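Side-chain contacts in diaminobutyrate-pyruvate transaminase and L-2,4-diaminobutyrate decarboxylase (Vibrio parahaemolyticus, PDB 2QMA), which probably carries out pyridoxal-phosphate-dependent transaminase and decarboxylase reactions, this chain being its C-terminal domain, which is related to glutamate decarboxylases: residues L125-D130 with Q134-T139; T330-A335 with T372-A377. All blocks are in the same frame, centred on the assembly; numbering follows the deposited sequence.

Contact 1. Residues L125-D130 with Q134-T139; sequences LNQSMD and QASSAT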
loop_
_atom_site.group_PDB
_atom_site.type_symbol
_atom_site.label_atom_id
_atom_site.label_comp_id
_atom_site.label_asym_id
_atom_site.label_seq_id
_atom_site.Cartn_x
_atom_site.Cartn_y
_atom_site.Cartn_z
ATOM N N LEU A 125 -6.105 15.140 -4.075
ATOM C CA LEU A 125 -7.421 14.798 -3.518
ATOM C C LEU A 125 -7.319 14.013 -2.211
ATOM O O LEU A 125 -8.204 14.103 -1.362
ATOM C CB LEU A 125 -8.237 13.989 -4.521
ATOM C CG LEU A 125 -8.654 14.751 -5.801
ATOM C CD1 LEU A 125 -9.277 13.758 -6.842
ATOM C CD2 LEU A 125 -9.551 15.958 -5.490
ATOM N N ASN A 126 -6.278 13.191 -2.089
ATOM C CA ASN A 126 -6.080 12.353 -0.913
ATOM C C ASN A 126 -7.349 11.625 -0.455
ATOM O O ASN A 126 -7.695 11.649 0.715
ATOM C CB ASN A 126 -5.435 13.139 0.239
ATOM C CG ASN A 126 -4.848 12.222 1.300
ATOM O OD1 ASN A 126 -4.208 11.212 0.972
ATOM N ND2 ASN A 126 -5.088 12.548 2.580
ATOM N N GLN A 127 -8.035 10.988 -1.398
ATOM C CA GLN A 127 -9.203 10.147 -1.082
ATOM C C GLN A 127 -8.752 8.891 -0.358
ATOM O O GLN A 127 -7.671 8.371 -0.621
ATOM C CB GLN A 127 -9.996 9.775 -2.340
ATOM C CG GLN A 127 -10.438 10.979 -3.257
ATOM C CD GLN A 127 -11.461 11.876 -2.602
ATOM O OE1 GLN A 127 -12.658 11.687 -2.756
ATOM N NE2 GLN A 127 -10.981 12.881 -1.850
ATOM N N SER A 128 -9.581 8.460 0.584
ATOM C CA SER A 128 -9.415 7.210 1.285
ATOM C C SER A 128 -10.490 6.202 0.870
ATOM O O SER A 128 -11.683 6.419 1.101
ATOM C CB SER A 128 -9.440 7.496 2.801
ATOM O OG SER A 128 -9.096 6.302 3.497
HETATM N N MSE A 129 -10.053 5.081 0.280
HETATM C CA MSE A 129 -10.944 4.148 -0.406
HETATM C C MSE A 129 -11.822 3.321 0.507
HETATM O O MSE A 129 -12.623 2.558 0.020
HETATM C CB MSE A 129 -10.146 3.188 -1.299
HETATM C CG MSE A 129 -9.209 3.946 -2.311
HETATM SE SE MSE A 129 -10.233 5.207 -3.454
HETATM C CE MSE A 129 -11.363 3.853 -4.110
ATOM N N ASP A 130 -11.691 3.477 1.818
ATOM C CA ASP A 130 -12.446 2.585 2.689
ATOM C C ASP A 130 -13.929 2.938 2.804
ATOM O O ASP A 130 -14.744 2.086 3.227
ATOM C CB ASP A 130 -11.804 2.408 4.063
ATOM C CG ASP A 130 -11.244 3.684 4.628
ATOM O OD1 ASP A 130 -10.587 4.453 3.878
ATOM O OD2 ASP A 130 -11.395 3.886 5.851
ATOM N N GLN A 134 -15.381 9.218 2.000
ATOM C CA GLN A 134 -13.967 9.611 1.949
ATOM C C GLN A 134 -13.428 9.464 0.529
ATOM O O GLN A 134 -12.270 9.741 0.265
ATOM C CB GLN A 134 -13.117 8.725 2.896
ATOM C CG GLN A 134 -13.406 8.855 4.380
ATOM C CD GLN A 134 -12.536 7.851 5.183
ATOM O OE1 GLN A 134 -11.560 8.232 5.785
ATOM N NE2 GLN A 134 -12.829 6.581 5.063
ATOM N N ALA A 135 -14.289 9.052 -0.399
ATOM C CA ALA A 135 -13.884 8.633 -1.745
ATOM C C ALA A 135 -15.115 8.477 -2.642
ATOM O O ALA A 135 -15.450 7.369 -3.078
ATOM C CB ALA A 135 -13.098 7.302 -1.671
ATOM N N SER A 136 -15.747 9.603 -2.982
ATOM C CA SER A 136 -17.092 9.564 -3.509
ATOM C C SER A 136 -17.075 9.153 -4.981
ATOM O O SER A 136 -17.614 8.094 -5.335
ATOM C CB SER A 136 -17.769 10.926 -3.293
ATOM O OG SER A 136 -16.879 11.924 -3.683
ATOM N N SER A 137 -16.416 9.956 -5.814
ATOM C CA SER A 137 -16.218 9.596 -7.230
ATOM C C SER A 137 -15.208 8.435 -7.366
ATOM O O SER A 137 -15.329 7.599 -8.275
ATOM C CB SER A 137 -15.762 10.800 -8.044
ATOM O OG SER A 137 -14.542 11.316 -7.549
ATOM N N ALA A 138 -14.266 8.369 -6.429
ATOM C CA ALA A 138 -13.167 7.397 -6.480
ATOM C C ALA A 138 -13.700 5.972 -6.319
ATOM O O ALA A 138 -13.310 5.081 -7.043
ATOM C CB ALA A 138 -12.141 7.699 -5.439
ATOM N N THR A 139 -14.676 5.794 -5.429
ATOM C CA THR A 139 -15.255 4.452 -5.223
ATOM C C THR A 139 -15.790 3.906 -6.532
ATOM O O THR A 139 -15.567 2.746 -6.857
ATOM C CB THR A 139 -16.345 4.488 -4.166
ATOM O OG1 THR A 139 -15.710 4.710 -2.894
ATOM C CG2 THR A 139 -17.099 3.164 -4.148
HETATM O O HOH W 1 -13.501 10.655 -5.015
HETATM O O HOH W 2 -15.207 3.009 -0.717
#
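Q134 places CG anti to its own carbonyl carbon and then runs straight on (chi2 177°), which carries its amide past S128 to the carboxylate of D130. M129, a selenomethionine, starts the same way but then bends at chi2 and chi3 (both -57°). This brings SE against the CB atoms of A135 and A138 and leaves CE near A138 O.

At the polar end, Q134 NE2 donates to D130 OD2 at 3.2 Å. The acceptor lies nearly in the plane of the amide. The amide and carboxylate planes are 68° apart, and NE2 meets OD2 from above the carboxylate plane. NE2 has a second partner in S131 OG. On the way there the Q134 amide passes along S128, with OE1 3.7 Å from S128 CB.

The backbones meet just beside this. S128 N donates to Q134 O at 3.0 Å, and the CA of Q127 also faces that oxygen. The CB of A135 packs closely on S128 O.

The apolar end centres on M129 SE, which lies 3.7 Å from A138 CB and 4.0 Å from A135 CB. F375 covers both M129 and A138 from outside the contact.

The amide of Q127 is held from several sides. NE2 donates to L125 O and to I96 O of the second subunit. OE1 accepts from a water at 2.6 Å, and that water also bonds S137 OG and A138 N. A second water joins M129 O to T139 OG1 (2.8 Å from its oxygen to OG1).

This is a compact helix-to-helix connection between helices 113-125 and 136-152, at the dimer interface of a pyridoxal-dependent decarboxylase domain.

Contact 2. Residues T330-A335 with T372-A377; sequences TISCGA and TKRFDA
S332 and D376 meet beside the seven-stranded mixed sheet of the decarboxylase domain, where the loop leading into strand 334-338 passes the loop just before helix 377-386. The fold is that of fold-type I pyridoxal phosphate enzymes.

The tight part is the pairing of S332 with the D376 carboxylate. S332 follows a cis peptide bond. Its OG stands between its backbone N and carbonyl carbon (chi1 43°) and donates to D376 OD2 at 2.9 Å, coming from above the carboxylate plane. K379 serves both residues: its NZ bonds S332 O and forms a salt bridge with D376 OD1.

The same OD1 takes R374 NH2 at 3.0 Å, in the guanidinium plane and nearly along the C-O axis. This salt bridge helps fix the rotation of the carboxylate. R374 is itself held by E119 of its own chain and by E119 and I331 O of the second subunit. Between R374 and D376 the chain makes an inverse gamma turn centred on F375.

The rest is looser. R374 CD only brushes S332 OG, at 4.3 Å. C333 SG comes no nearer than 3.7 Å to D376 O; its side chain is about 9 Å from that of K325, the predicted cofactor lysine, which carries no cofactor here.

On the G334 side a water takes the place of direct contact: it accepts from G334 N at 3.1 Å and donates to D376 OD2, also at 3.1 Å.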
loop_
_atom_site.group_PDB
_atom_site.type_symbol
_atom_site.label_atom_id
_atom_site.label_comp_id
_atom_site.label_asym_id
_atom_site.label_seq_id
_atom_site.Cartn_x
_atom_site.Cartn_y
_atom_site.Cartn_z
ATOM N N THR A 330 2.649 3.346 -11.859
ATOM C CA THR A 330 3.499 3.581 -10.700
ATOM C C THR A 330 3.135 2.659 -9.496
ATOM O O THR A 330 1.952 2.317 -9.259
ATOM C CB THR A 330 3.436 5.044 -10.228
ATOM O OG1 THR A 330 2.076 5.418 -10.083
ATOM C CG2 THR A 330 4.123 6.035 -11.234
ATOM N N ILE A 331 4.149 2.254 -8.741
ATOM C CA ILE A 331 3.884 1.543 -7.471
ATOM C C ILE A 331 3.081 2.423 -6.509
ATOM O O ILE A 331 3.390 3.598 -6.414
ATOM C CB ILE A 331 5.211 1.103 -6.815
ATOM C CG1 ILE A 331 5.967 0.141 -7.749
ATOM C CG2 ILE A 331 4.978 0.498 -5.402
ATOM C CD1 ILE A 331 7.488 0.286 -7.595
ATOM N N SER A 332 2.035 1.933 -5.809
ATOM C CA SER A 332 1.398 0.607 -5.927
ATOM C C SER A 332 0.234 0.636 -6.893
ATOM O O SER A 332 -0.459 1.666 -7.056
ATOM C CB SER A 332 0.825 0.205 -4.561
ATOM O OG SER A 332 0.172 1.346 -3.969
ATOM N N CYS A 333 -0.021 -0.501 -7.533
ATOM C CA CYS A 333 -1.193 -0.595 -8.392
ATOM C C CYS A 333 -1.318 -2.084 -8.676
ATOM O O CYS A 333 -0.624 -2.602 -9.549
ATOM C CB CYS A 333 -1.001 0.220 -9.670
ATOM S SG CYS A 333 -2.524 0.564 -10.595
ATOM N N GLY A 334 -2.156 -2.770 -7.909
ATOM C CA GLY A 334 -2.432 -4.196 -8.194
ATOM C C GLY A 334 -3.885 -4.496 -7.866
ATOM O O GLY A 334 -4.562 -3.671 -7.277
ATOM N N ALA A 335 -4.385 -5.662 -8.241
ATOM C CA ALA A 335 -5.776 -6.032 -7.832
ATOM C C ALA A 335 -5.828 -7.526 -7.674
ATOM O O ALA A 335 -4.989 -8.243 -8.205
ATOM C CB ALA A 335 -6.772 -5.626 -8.875
ATOM N N THR A 372 -7.747 2.492 5.450
ATOM C CA THR A 372 -7.131 3.591 4.721
ATOM C C THR A 372 -6.394 3.058 3.482
ATOM O O THR A 372 -5.311 2.467 3.571
ATOM C CB THR A 372 -6.223 4.404 5.672
ATOM O OG1 THR A 372 -5.416 3.515 6.461
ATOM C CG2 THR A 372 -7.075 5.162 6.640
ATOM N N LYS A 373 -7.002 3.195 2.311
ATOM C CA LYS A 373 -6.264 2.809 1.110
ATOM C C LYS A 373 -6.362 3.885 0.020
ATOM O O LYS A 373 -7.325 4.672 -0.013
ATOM C CB LYS A 373 -6.400 1.338 0.682
ATOM C CG LYS A 373 -7.545 0.901 -0.296
ATOM C CD LYS A 373 -7.141 -0.317 -1.078
ATOM C CE LYS A 373 -7.732 -0.298 -2.539
ATOM N NZ LYS A 373 -9.193 -0.618 -2.639
ATOM N N ARG A 374 -5.305 3.960 -0.779
ATOM C CA ARG A 374 -5.163 5.060 -1.715
ATOM C C ARG A 374 -5.837 4.756 -3.056
ATOM O O ARG A 374 -6.138 3.603 -3.403
ATOM C CB ARG A 374 -3.708 5.586 -1.839
ATOM C CG ARG A 374 -2.863 4.951 -2.845
ATOM C CD ARG A 374 -1.360 5.154 -2.657
ATOM N NE ARG A 374 -0.894 6.543 -2.798
ATOM C CZ ARG A 374 -0.610 7.145 -3.963
ATOM N NH1 ARG A 374 -0.183 8.420 -3.967
ATOM N NH2 ARG A 374 -0.729 6.494 -5.113
ATOM N N PHE A 375 -6.108 5.840 -3.774
ATOM C CA PHE A 375 -6.884 5.813 -5.014
ATOM C C PHE A 375 -5.992 5.380 -6.207
ATOM O O PHE A 375 -5.916 6.067 -7.235
ATOM C CB PHE A 375 -7.514 7.233 -5.177
ATOM C CG PHE A 375 -8.480 7.387 -6.360
ATOM C CD1 PHE A 375 -8.989 6.286 -7.055
ATOM C CD2 PHE A 375 -8.900 8.665 -6.732
ATOM C CE1 PHE A 375 -9.883 6.456 -8.131
ATOM C CE2 PHE A 375 -9.799 8.845 -7.811
ATOM C CZ PHE A 375 -10.284 7.730 -8.499
ATOM N N ASP A 376 -5.329 4.237 -6.085
ATOM C CA ASP A 376 -4.489 3.760 -7.181
ATOM C C ASP A 376 -5.239 3.444 -8.523
ATOM O O ASP A 376 -4.647 3.447 -9.622
ATOM C CB ASP A 376 -3.681 2.523 -6.736
ATOM C CG ASP A 376 -2.645 2.856 -5.686
ATOM O OD1 ASP A 376 -1.978 3.883 -5.872
ATOM O OD2 ASP A 376 -2.520 2.104 -4.670
ATOM N N ALA A 377 -6.521 3.146 -8.417
ATOM C CA ALA A 377 -7.300 2.698 -9.582
ATOM C C ALA A 377 -7.384 3.847 -10.592
ATOM O O ALA A 377 -7.668 3.616 -11.778
ATOM C CB ALA A 377 -8.681 2.252 -9.154
HETATM O O HOH W 3 -3.281 -0.542 -6.010
#

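Overall arrangement
The centres of the two contacts are 12 Å apart, on the same side of the chain's centre. They follow in series: contact 1 is complete at the start of helix 136-152 before contact 2 opens at strand 334-338. They touch directly. M129 N probably bonds K373 O, at 2.8 Å, and S128 OG packs on T372 CA at 3.6 Å. The loop 372-377 thus lies between the connection joining helices 113-125 and 136-152 and the approach to strand 334-338 of the mixed sheet. Both contacts reach the second subunit, where N126 of one chain bonds I331 of the other. Together they tie this part of the domain into the dimer interface.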